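Local structure of beta-glucuronidase (uncultured Clostridium sp., 6U7J) at residues K210-T220 against E244-Q255; T277-I285 against K404-W412. The protein hydrolyses beta-D-glucuronides and, as a gut microbial beta-glucuronidase of glycosyl hydrolase family 2, probably frees estrogens from their glucuronide conjugates. All coordinates share one frame; numbering follows the deposited sequence.

Interaction 1 (K210-T220 against E244-Q255)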
loop_
_atom_site.group_PDB
_atom_site.type_symbol
_atom_site.label_atom_id
_atom_site.label_comp_id
_atom_site.label_asym_id
_atom_site.label_seq_id
_atom_site.Cartn_x
_atom_site.Cartn_y
_atom_site.Cartn_z
ATOM N N LYS B 210 -4.036 -10.043 55.672
ATOM C CA LYS B 210 -3.968 -8.625 55.358
ATOM C C LYS B 210 -2.598 -8.004 55.617
ATOM O O LYS B 210 -2.400 -6.819 55.296
ATOM C CB LYS B 210 -5.074 -7.843 56.102
ATOM C CG LYS B 210 -5.271 -6.373 55.616
ATOM C CD LYS B 210 -5.535 -6.276 54.080
ATOM C CE LYS B 210 -4.680 -5.211 53.356
ATOM N NZ LYS B 210 -3.361 -5.748 52.916
ATOM N N ASP B 211 -1.638 -8.740 56.150
ATOM C CA ASP B 211 -0.330 -8.170 56.429
ATOM C C ASP B 211 0.718 -8.695 55.457
ATOM O O ASP B 211 0.650 -9.838 54.995
ATOM C CB ASP B 211 0.105 -8.467 57.861
ATOM C CG ASP B 211 -0.926 -8.054 58.875
ATOM O OD1 ASP B 211 -1.087 -8.788 59.871
ATOM O OD2 ASP B 211 -1.581 -7.007 58.668
ATOM N N GLY B 212 1.699 -7.850 55.169
ATOM C CA GLY B 212 2.833 -8.232 54.346
ATOM C C GLY B 212 4.065 -8.494 55.194
ATOM O O GLY B 212 4.305 -7.807 56.187
ATOM N N MET B 213 4.833 -9.507 54.799
ATOM C CA MET B 213 6.123 -9.819 55.413
ATOM C C MET B 213 7.216 -9.549 54.379
ATOM O O MET B 213 7.420 -10.344 53.456
ATOM C CB MET B 213 6.174 -11.269 55.899
ATOM C CG MET B 213 5.626 -11.536 57.313
ATOM S SD MET B 213 6.079 -10.368 58.634
ATOM C CE MET B 213 7.854 -10.259 58.448
ATOM N N VAL B 214 7.932 -8.439 54.542
ATOM C CA VAL B 214 9.012 -8.072 53.633
ATOM C C VAL B 214 10.313 -8.657 54.171
ATOM O O VAL B 214 10.828 -8.206 55.198
ATOM C CB VAL B 214 9.121 -6.554 53.461
ATOM C CG1 VAL B 214 10.280 -6.220 52.521
ATOM C CG2 VAL B 214 7.828 -5.992 52.934
ATOM N N HIS B 215 10.835 -9.669 53.482
ATOM C CA HIS B 215 12.155 -10.218 53.761
ATOM C C HIS B 215 13.160 -9.515 52.860
ATOM O O HIS B 215 13.022 -9.558 51.631
ATOM C CB HIS B 215 12.206 -11.725 53.499
ATOM C CG HIS B 215 11.181 -12.520 54.246
ATOM N ND1 HIS B 215 9.830 -12.255 54.172
ATOM C CD2 HIS B 215 11.312 -13.592 55.064
ATOM C CE1 HIS B 215 9.173 -13.121 54.926
ATOM N NE2 HIS B 215 10.048 -13.944 55.475
ATOM N N TYR B 216 14.169 -8.880 53.449
ATOM C CA TYR B 216 15.191 -8.212 52.658
ATOM C C TYR B 216 16.575 -8.638 53.117
ATOM O O TYR B 216 16.770 -9.070 54.253
ATOM C CB TYR B 216 15.056 -6.684 52.722
ATOM C CG TYR B 216 15.448 -6.057 54.038
ATOM C CD1 TYR B 216 16.782 -5.803 54.345
ATOM C CD2 TYR B 216 14.482 -5.684 54.962
ATOM C CE1 TYR B 216 17.140 -5.226 55.551
ATOM C CE2 TYR B 216 14.829 -5.097 56.165
ATOM C CZ TYR B 216 16.157 -4.871 56.453
ATOM O OH TYR B 216 16.503 -4.294 57.648
ATOM N N GLU B 217 17.538 -8.486 52.210
ATOM C CA GLU B 217 18.933 -8.820 52.468
ATOM C C GLU B 217 19.805 -7.867 51.665
ATOM O O GLU B 217 19.671 -7.781 50.438
ATOM C CB GLU B 217 19.231 -10.273 52.103
ATOM C CG GLU B 217 20.678 -10.684 52.314
ATOM C CD GLU B 217 20.904 -12.156 52.005
ATOM O OE1 GLU B 217 22.055 -12.633 52.127
ATOM O OE2 GLU B 217 19.919 -12.837 51.639
ATOM N N ILE B 218 20.691 -7.158 52.360
ATOM C CA ILE B 218 21.493 -6.087 51.793
ATOM C C ILE B 218 22.965 -6.478 51.892
ATOM O O ILE B 218 23.385 -7.129 52.855
ATOM C CB ILE B 218 21.208 -4.758 52.512
ATOM C CG1 ILE B 218 19.708 -4.461 52.451
ATOM C CG2 ILE B 218 22.014 -3.611 51.908
ATOM C CD1 ILE B 218 19.267 -3.309 53.325
ATOM N N LYS B 219 23.737 -6.104 50.878
ATOM C CA LYS B 219 25.141 -6.451 50.779
ATOM C C LYS B 219 25.912 -5.165 50.543
ATOM O O LYS B 219 25.566 -4.390 49.650
ATOM C CB LYS B 219 25.370 -7.457 49.648
ATOM C CG LYS B 219 26.792 -7.948 49.442
ATOM C CD LYS B 219 26.788 -9.064 48.358
ATOM C CE LYS B 219 28.003 -9.017 47.408
ATOM N NZ LYS B 219 28.411 -10.367 46.878
ATOM N N THR B 220 26.909 -4.910 51.384
ATOM C CA THR B 220 27.820 -3.787 51.237
ATOM C C THR B 220 29.252 -4.303 51.179
ATOM O O THR B 220 29.525 -5.482 51.423
ATOM C CB THR B 220 27.684 -2.788 52.394
ATOM O OG1 THR B 220 28.419 -3.273 53.525
ATOM C CG2 THR B 220 26.235 -2.580 52.781
ATOM N N GLU B 244 18.910 -3.691 60.741
ATOM C CA GLU B 244 19.472 -4.963 60.332
ATOM C C GLU B 244 19.767 -4.960 58.838
ATOM O O GLU B 244 18.986 -4.433 58.037
ATOM C CB GLU B 244 18.505 -6.096 60.679
ATOM C CG GLU B 244 18.282 -6.263 62.182
ATOM C CD GLU B 244 19.591 -6.444 62.939
ATOM O OE1 GLU B 244 20.260 -7.487 62.744
ATOM O OE2 GLU B 244 19.960 -5.528 63.707
ATOM N N MET B 245 20.902 -5.553 58.468
ATOM C CA MET B 245 21.245 -5.713 57.061
ATOM C C MET B 245 20.479 -6.848 56.399
ATOM O O MET B 245 20.306 -6.838 55.174
ATOM C CB MET B 245 22.742 -5.946 56.917
ATOM C CG MET B 245 23.510 -4.652 57.005
ATOM S SD MET B 245 24.941 -4.617 55.944
ATOM C CE MET B 245 26.044 -3.563 56.885
ATOM N N LYS B 246 20.032 -7.821 57.183
ATOM C CA LYS B 246 19.195 -8.913 56.720
ATOM C C LYS B 246 18.084 -9.047 57.747
ATOM O O LYS B 246 18.361 -9.244 58.936
ATOM C CB LYS B 246 20.006 -10.207 56.581
ATOM C CG LYS B 246 19.178 -11.459 56.361
ATOM C CD LYS B 246 20.070 -12.680 56.175
ATOM C CE LYS B 246 19.279 -13.861 55.619
ATOM N NZ LYS B 246 20.106 -14.740 54.730
ATOM N N ASP B 247 16.839 -8.889 57.308
ATOM C CA ASP B 247 15.742 -8.756 58.253
ATOM C C ASP B 247 14.424 -9.129 57.590
ATOM O O ASP B 247 14.325 -9.280 56.367
ATOM C CB ASP B 247 15.660 -7.338 58.822
ATOM C CG ASP B 247 15.016 -7.292 60.207
ATOM O OD1 ASP B 247 14.942 -6.191 60.794
ATOM O OD2 ASP B 247 14.583 -8.352 60.710
ATOM N N MET B 248 13.405 -9.243 58.436
ATOM C CA MET B 248 12.074 -9.709 58.071
ATOM C C MET B 248 11.109 -8.809 58.837
ATOM O O MET B 248 10.956 -8.965 60.051
ATOM C CB MET B 248 11.918 -11.177 58.447
ATOM C CG MET B 248 10.721 -11.891 57.879
ATOM S SD MET B 248 10.554 -13.549 58.590
ATOM C CE MET B 248 9.168 -13.336 59.717
ATOM N N VAL B 249 10.495 -7.841 58.154
ATOM C CA VAL B 249 9.682 -6.842 58.838
ATOM C C VAL B 249 8.266 -6.833 58.278
ATOM O O VAL B 249 7.998 -7.269 57.152
ATOM C CB VAL B 249 10.292 -5.429 58.769
ATOM C CG1 VAL B 249 11.728 -5.438 59.304
ATOM C CG2 VAL B 249 10.247 -4.903 57.358
ATOM N N LEU B 250 7.361 -6.287 59.087
ATOM C CA LEU B 250 5.921 -6.369 58.895
ATOM C C LEU B 250 5.389 -5.119 58.206
ATOM O O LEU B 250 5.806 -3.998 58.513
ATOM C CB LEU B 250 5.227 -6.537 60.250
ATOM C CG LEU B 250 3.740 -6.873 60.365
ATOM C CD1 LEU B 250 3.344 -7.984 59.404
ATOM C CD2 LEU B 250 3.418 -7.257 61.810
ATOM N N VAL B 251 4.460 -5.320 57.276
ATOM C CA VAL B 251 3.743 -4.236 56.616
ATOM C C VAL B 251 2.265 -4.543 56.807
ATOM O O VAL B 251 1.684 -5.337 56.056
ATOM C CB VAL B 251 4.104 -4.113 55.130
ATOM C CG1 VAL B 251 3.552 -2.819 54.544
ATOM C CG2 VAL B 251 5.609 -4.179 54.952
ATOM N N LYS B 252 1.658 -3.947 57.826
ATOM C CA LYS B 252 0.274 -4.263 58.138
ATOM C C LYS B 252 -0.650 -3.538 57.168
ATOM O O LYS B 252 -0.373 -2.417 56.734
ATOM C CB LYS B 252 -0.055 -3.892 59.588
ATOM C CG LYS B 252 0.296 -4.988 60.614
ATOM C CD LYS B 252 -0.942 -5.515 61.353
ATOM C CE LYS B 252 -0.632 -6.780 62.169
ATOM N NZ LYS B 252 -0.302 -6.518 63.607
ATOM N N ASP B 253 -1.751 -4.198 56.821
ATOM C CA ASP B 253 -2.703 -3.664 55.846
ATOM C C ASP B 253 -1.990 -3.292 54.544
ATOM O O ASP B 253 -2.189 -2.215 53.978
ATOM C CB ASP B 253 -3.473 -2.471 56.426
ATOM C CG ASP B 253 -4.278 -2.841 57.677
ATOM O OD1 ASP B 253 -4.417 -1.981 58.577
ATOM O OD2 ASP B 253 -4.769 -3.992 57.763
ATOM N N ALA B 254 -1.146 -4.215 54.072
ATOM C CA ALA B 254 -0.275 -3.966 52.926
ATOM C C ALA B 254 -1.078 -3.790 51.641
ATOM O O ALA B 254 -1.904 -4.639 51.293
ATOM C CB ALA B 254 0.714 -5.120 52.762
ATOM N N GLN B 255 -0.831 -2.687 50.937
ATOM C CA GLN B 255 -1.401 -2.484 49.610
ATOM C C GLN B 255 -0.701 -3.408 48.622
ATOM O O GLN B 255 0.501 -3.274 48.381
ATOM C CB GLN B 255 -1.251 -1.027 49.182
ATOM C CG GLN B 255 -1.790 -0.018 50.179
ATOM C CD GLN B 255 -3.305 -0.020 50.248
ATOM O OE1 GLN B 255 -3.987 0.232 49.253
ATOM N NE2 GLN B 255 -3.841 -0.304 51.429
#

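Interaction 2 (T277-I285 against K404-W412)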
loop_
_atom_site.group_PDB
_atom_site.type_symbol
_atom_site.label_atom_id
_atom_site.label_comp_id
_atom_site.label_asym_id
_atom_site.label_seq_id
_atom_site.Cartn_x
_atom_site.Cartn_y
_atom_site.Cartn_z
ATOM N N THR B 277 17.528 3.625 47.108
ATOM C CA THR B 277 16.078 3.464 47.236
ATOM C C THR B 277 15.565 2.520 46.151
ATOM O O THR B 277 15.538 2.877 44.965
ATOM C CB THR B 277 15.374 4.816 47.141
ATOM O OG1 THR B 277 15.937 5.706 48.106
ATOM C CG2 THR B 277 13.876 4.664 47.387
ATOM N N LEU B 278 15.133 1.328 46.560
ATOM C CA LEU B 278 14.671 0.289 45.648
ATOM C C LEU B 278 13.154 0.183 45.691
ATOM O O LEU B 278 12.599 -0.140 46.754
ATOM C CB LEU B 278 15.303 -1.053 46.018
ATOM C CG LEU B 278 14.856 -2.248 45.178
ATOM C CD1 LEU B 278 15.534 -2.232 43.800
ATOM C CD2 LEU B 278 15.160 -3.537 45.904
ATOM N N PRO B 279 12.440 0.438 44.589
ATOM C CA PRO B 279 11.008 0.113 44.554
ATOM C C PRO B 279 10.809 -1.392 44.562
ATOM O O PRO B 279 11.652 -2.149 44.083
ATOM C CB PRO B 279 10.524 0.727 43.234
ATOM C CG PRO B 279 11.670 1.631 42.759
ATOM C CD PRO B 279 12.909 1.052 43.334
ATOM N N PHE B 280 9.694 -1.830 45.139
ATOM C CA PHE B 280 9.343 -3.245 45.089
ATOM C C PHE B 280 7.845 -3.382 45.316
ATOM O O PHE B 280 7.164 -2.429 45.711
ATOM C CB PHE B 280 10.153 -4.076 46.099
ATOM C CG PHE B 280 9.737 -3.884 47.539
ATOM C CD1 PHE B 280 10.272 -2.852 48.302
ATOM C CD2 PHE B 280 8.830 -4.753 48.135
ATOM C CE1 PHE B 280 9.895 -2.673 49.635
ATOM C CE2 PHE B 280 8.441 -4.578 49.475
ATOM C CZ PHE B 280 8.975 -3.537 50.225
ATOM N N GLY B 281 7.333 -4.574 45.033
ATOM C CA GLY B 281 5.912 -4.831 45.145
ATOM C C GLY B 281 5.636 -6.067 45.971
ATOM O O GLY B 281 6.374 -7.050 45.923
ATOM N N ILE B 282 4.545 -6.013 46.727
ATOM C CA ILE B 282 4.108 -7.153 47.525
ATOM C C ILE B 282 3.007 -7.871 46.763
ATOM O O ILE B 282 1.936 -7.298 46.514
ATOM C CB ILE B 282 3.623 -6.725 48.919
ATOM C CG1 ILE B 282 4.714 -5.918 49.638
ATOM C CG2 ILE B 282 3.198 -7.961 49.719
ATOM C CD1 ILE B 282 4.237 -5.222 50.903
ATOM N N ARG B 283 3.264 -9.127 46.410
ATOM C CA ARG B 283 2.290 -9.935 45.693
ATOM C C ARG B 283 2.749 -11.378 45.719
ATOM O O ARG B 283 3.950 -11.658 45.682
ATOM C CB ARG B 283 2.120 -9.468 44.236
ATOM C CG ARG B 283 3.414 -9.413 43.425
ATOM C CD ARG B 283 3.504 -10.592 42.491
ATOM N NE ARG B 283 4.776 -10.678 41.774
ATOM C CZ ARG B 283 5.844 -11.320 42.239
ATOM N NH1 ARG B 283 5.805 -11.901 43.436
ATOM N NH2 ARG B 283 6.955 -11.375 41.517
ATOM N N THR B 284 1.785 -12.290 45.755
ATOM C CA THR B 284 2.068 -13.713 45.827
ATOM C C THR B 284 1.720 -14.403 44.519
ATOM O O THR B 284 0.814 -13.981 43.794
ATOM C CB THR B 284 1.278 -14.376 46.951
ATOM O OG1 THR B 284 -0.118 -14.369 46.603
ATOM C CG2 THR B 284 1.480 -13.628 48.251
ATOM N N ILE B 285 2.424 -15.502 44.262
ATOM C CA ILE B 285 2.216 -16.343 43.098
ATOM C C ILE B 285 2.032 -17.769 43.566
ATOM O O ILE B 285 2.869 -18.281 44.314
ATOM C CB ILE B 285 3.403 -16.300 42.125
ATOM C CG1 ILE B 285 3.738 -14.872 41.718
ATOM C CG2 ILE B 285 3.121 -17.223 40.933
ATOM C CD1 ILE B 285 5.018 -14.797 40.922
ATOM N N LYS B 404 15.352 -9.832 39.735
ATOM C CA LYS B 404 14.754 -10.597 40.835
ATOM C C LYS B 404 13.767 -9.771 41.643
ATOM O O LYS B 404 12.793 -10.312 42.173
ATOM C CB LYS B 404 15.846 -11.138 41.762
ATOM C CG LYS B 404 16.799 -10.066 42.280
ATOM C CD LYS B 404 18.012 -10.659 42.964
ATOM C CE LYS B 404 18.857 -9.552 43.578
ATOM N NZ LYS B 404 20.097 -10.066 44.212
ATOM N N ASN B 405 13.997 -8.471 41.756
ATOM C CA ASN B 405 13.168 -7.619 42.595
ATOM C C ASN B 405 11.987 -7.009 41.855
ATOM O O ASN B 405 11.232 -6.232 42.449
ATOM C CB ASN B 405 14.033 -6.523 43.210
ATOM C CG ASN B 405 15.064 -7.089 44.172
ATOM O OD1 ASN B 405 14.773 -8.036 44.904
ATOM N ND2 ASN B 405 16.271 -6.530 44.164
ATOM N N HIS B 406 11.803 -7.345 40.583
ATOM C CA HIS B 406 10.670 -6.838 39.820
ATOM C C HIS B 406 9.396 -7.632 40.137
ATOM O O HIS B 406 9.295 -8.813 39.790
ATOM C CB HIS B 406 10.970 -6.901 38.323
ATOM C CG HIS B 406 11.885 -5.811 37.833
ATOM N ND1 HIS B 406 11.654 -4.473 38.080
ATOM C CD2 HIS B 406 13.012 -5.864 37.080
ATOM C CE1 HIS B 406 12.607 -3.750 37.516
ATOM N NE2 HIS B 406 13.443 -4.570 36.901
ATOM N N PRO B 407 8.401 -7.022 40.782
ATOM C CA PRO B 407 7.111 -7.696 40.912
ATOM C C PRO B 407 6.444 -7.976 39.576
ATOM O O PRO B 407 5.619 -8.911 39.492
ATOM C CB PRO B 407 6.277 -6.715 41.746
ATOM C CG PRO B 407 6.884 -5.369 41.421
ATOM C CD PRO B 407 8.355 -5.624 41.257
ATOM N N CYS B 408 6.751 -7.246 38.507
ATOM C CA CYS B 408 6.053 -7.558 37.261
ATOM C C CYS B 408 6.449 -8.953 36.738
ATOM O O CYS B 408 5.622 -9.614 36.102
ATOM C CB CYS B 408 6.274 -6.444 36.222
ATOM S SG CYS B 408 7.975 -6.391 35.565
ATOM N N VAL B 409 7.645 -9.446 37.075
ATOM C CA VAL B 409 8.074 -10.751 36.586
ATOM C C VAL B 409 7.405 -11.859 37.393
ATOM O O VAL B 409 7.680 -12.017 38.584
ATOM C CB VAL B 409 9.592 -10.895 36.630
ATOM C CG1 VAL B 409 10.026 -12.330 36.274
ATOM C CG2 VAL B 409 10.211 -9.895 35.689
ATOM N N VAL B 410 6.530 -12.649 36.757
ATOM C CA VAL B 410 5.880 -13.739 37.473
ATOM C C VAL B 410 6.351 -15.102 37.012
ATOM O O VAL B 410 5.931 -16.119 37.597
ATOM C CB VAL B 410 4.347 -13.644 37.395
ATOM C CG1 VAL B 410 3.897 -12.249 37.845
ATOM C CG2 VAL B 410 3.842 -13.991 35.980
ATOM N N MET B 411 7.234 -15.172 36.022
ATOM C CA MET B 411 7.650 -16.472 35.524
ATOM C C MET B 411 8.908 -16.300 34.682
ATOM O O MET B 411 9.089 -15.266 34.036
ATOM C CB MET B 411 6.522 -17.128 34.707
ATOM C CG MET B 411 6.821 -18.551 34.230
ATOM S SD MET B 411 5.334 -19.535 33.872
ATOM C CE MET B 411 4.538 -18.518 32.632
ATOM N N TRP B 412 9.786 -17.311 34.721
ATOM C CA TRP B 412 10.991 -17.339 33.901
ATOM C C TRP B 412 10.764 -18.308 32.755
ATOM O O TRP B 412 10.354 -19.447 32.984
ATOM C CB TRP B 412 12.237 -17.792 34.678
ATOM C CG TRP B 412 12.537 -17.042 35.947
ATOM C CD1 TRP B 412 12.433 -17.522 37.206
ATOM C CD2 TRP B 412 13.017 -15.693 36.070
ATOM N NE1 TRP B 412 12.786 -16.558 38.116
ATOM C CE2 TRP B 412 13.149 -15.424 37.448
ATOM C CE3 TRP B 412 13.329 -14.682 35.151
ATOM C CZ2 TRP B 412 13.580 -14.189 37.937
ATOM C CZ3 TRP B 412 13.754 -13.454 35.634
ATOM C CH2 TRP B 412 13.880 -13.219 37.016
#

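Interaction 1 (K210-T220 against E244-Q255)
Gly212, Val214 and Tyr216 form the hydrogen-bonded antiparallel pairs with Val251, Val249 and Asp247 that join the middle and edge strands of a three-stranded sheet in the immunoglobulin-like beta-sandwich domain of this family 2 hydrolase. Strand 198-208 flanks the middle strand on its other side.

On the face carrying Met213, His215 and Glu217, Met248 runs alongside the His215 ring. With CG anti to the backbone N (chi1 -167°) it lays that methylene over the imidazole, a CH-pi contact in which Met248 CG stands 3.4 Å from the ring centroid. The ring's rotation is steadied from within its own strand, where His215 ND1 donates to Met213 O, which lies in the ring plane. Met213 curls at chi2 and chi3 and brings its CE across to Met248 CG. Further along, Glu217 and Lys246 extend side by side into a long salt bridge of 3.6 Å between Glu217 OE2 and Lys246 NZ.

The opposite face, with Val214, Tyr216 and Val251, turns inward onto strands 227-232, 238-242 and 265-271. Val214 CG2 meets Val251 CG2 at 3.5 Å. Tyr216 holds CG between its backbone N and carbonyl carbon (chi1 72°), which lays one ring face over the backbone N of Asp247 and brings the hydroxyl end to Asp247 CB. The Asp247 carboxylate is itself held by Ser242 and by the backbone N of Met248. Just ahead of the edge strand, Tyr216 OH donates to Glu244 O at 2.5 Å, the acceptor lying at the ring edge in its plane.

Interaction 2 (T277-I285 against K404-W412)
Arg283 supplies the polar part of this contact. Its guanidinium turns an edge to the Pro407 carbonyl, and Arg283 NE donates to Pro407 O at 3.0 Å, in the carbonyl plane and on a lone pair, with an N-H...O angle of 156°. From the same group, Arg283 NH2 adds weak bonds to Val409 O (3.1 Å) and to Pro407 O. The chain gets there through CG lying between the backbone N and carbonyl carbon (chi1 55°) and a bend at chi2. Two carbonyls of the type I turn His406-Val409 are thereby tied to one arginine; Val409 O also accepts from Arg443 NE.

These bonds bridge two domains: Arg283 lies on the connection leaving strand 274-280 of the immunoglobulin-like sandwich, and its partners belong to the turn that leads from helix 386-403 into strand 409-416 of the TIM barrel.

Packing contacts lie along the same seam. Pro407 sets its ring against the backbone of Gly281, with Pro407 CG 3.7 Å from Gly281 N. Ile285 CD1, from the same segment as Arg283, covers one face of the guanidinium 3.8 Å above its centre and also touches Val410 CB. At the other end, Leu278 and Asn405 cross at about a right angle, and Leu278 CD2 packs 3.6 Å from Asn405 ND2. Strand 198-208 fixes the rotation of the Asn405 amide, ND2 donating to Ile201 O and OD1 accepting from Val203 N.

How the interactions relate
Interaction 1 closes before interaction 2 opens along the chain, and their centres lie 13 Å apart. Interaction 1 belongs wholly to the sandwich domain, on the sheet of strands 198-208, 211-220 and 246-251, whereas 277-280 finishes the facing four-stranded sheet and leads into the TIM barrel domain. The two contacts meet in the sandwich interior: Val214 CG1 packs 3.8 Å from Phe280 CZ, and Ala254 CB lies 4.0 Å from Ile282 CD1. Strand 198-208 links them further, pairing with 211-220 while also touching Leu278 and Ile282 of 277-285. The sandwich core is thus continuous with the interface that seats this domain on the catalytic barrel.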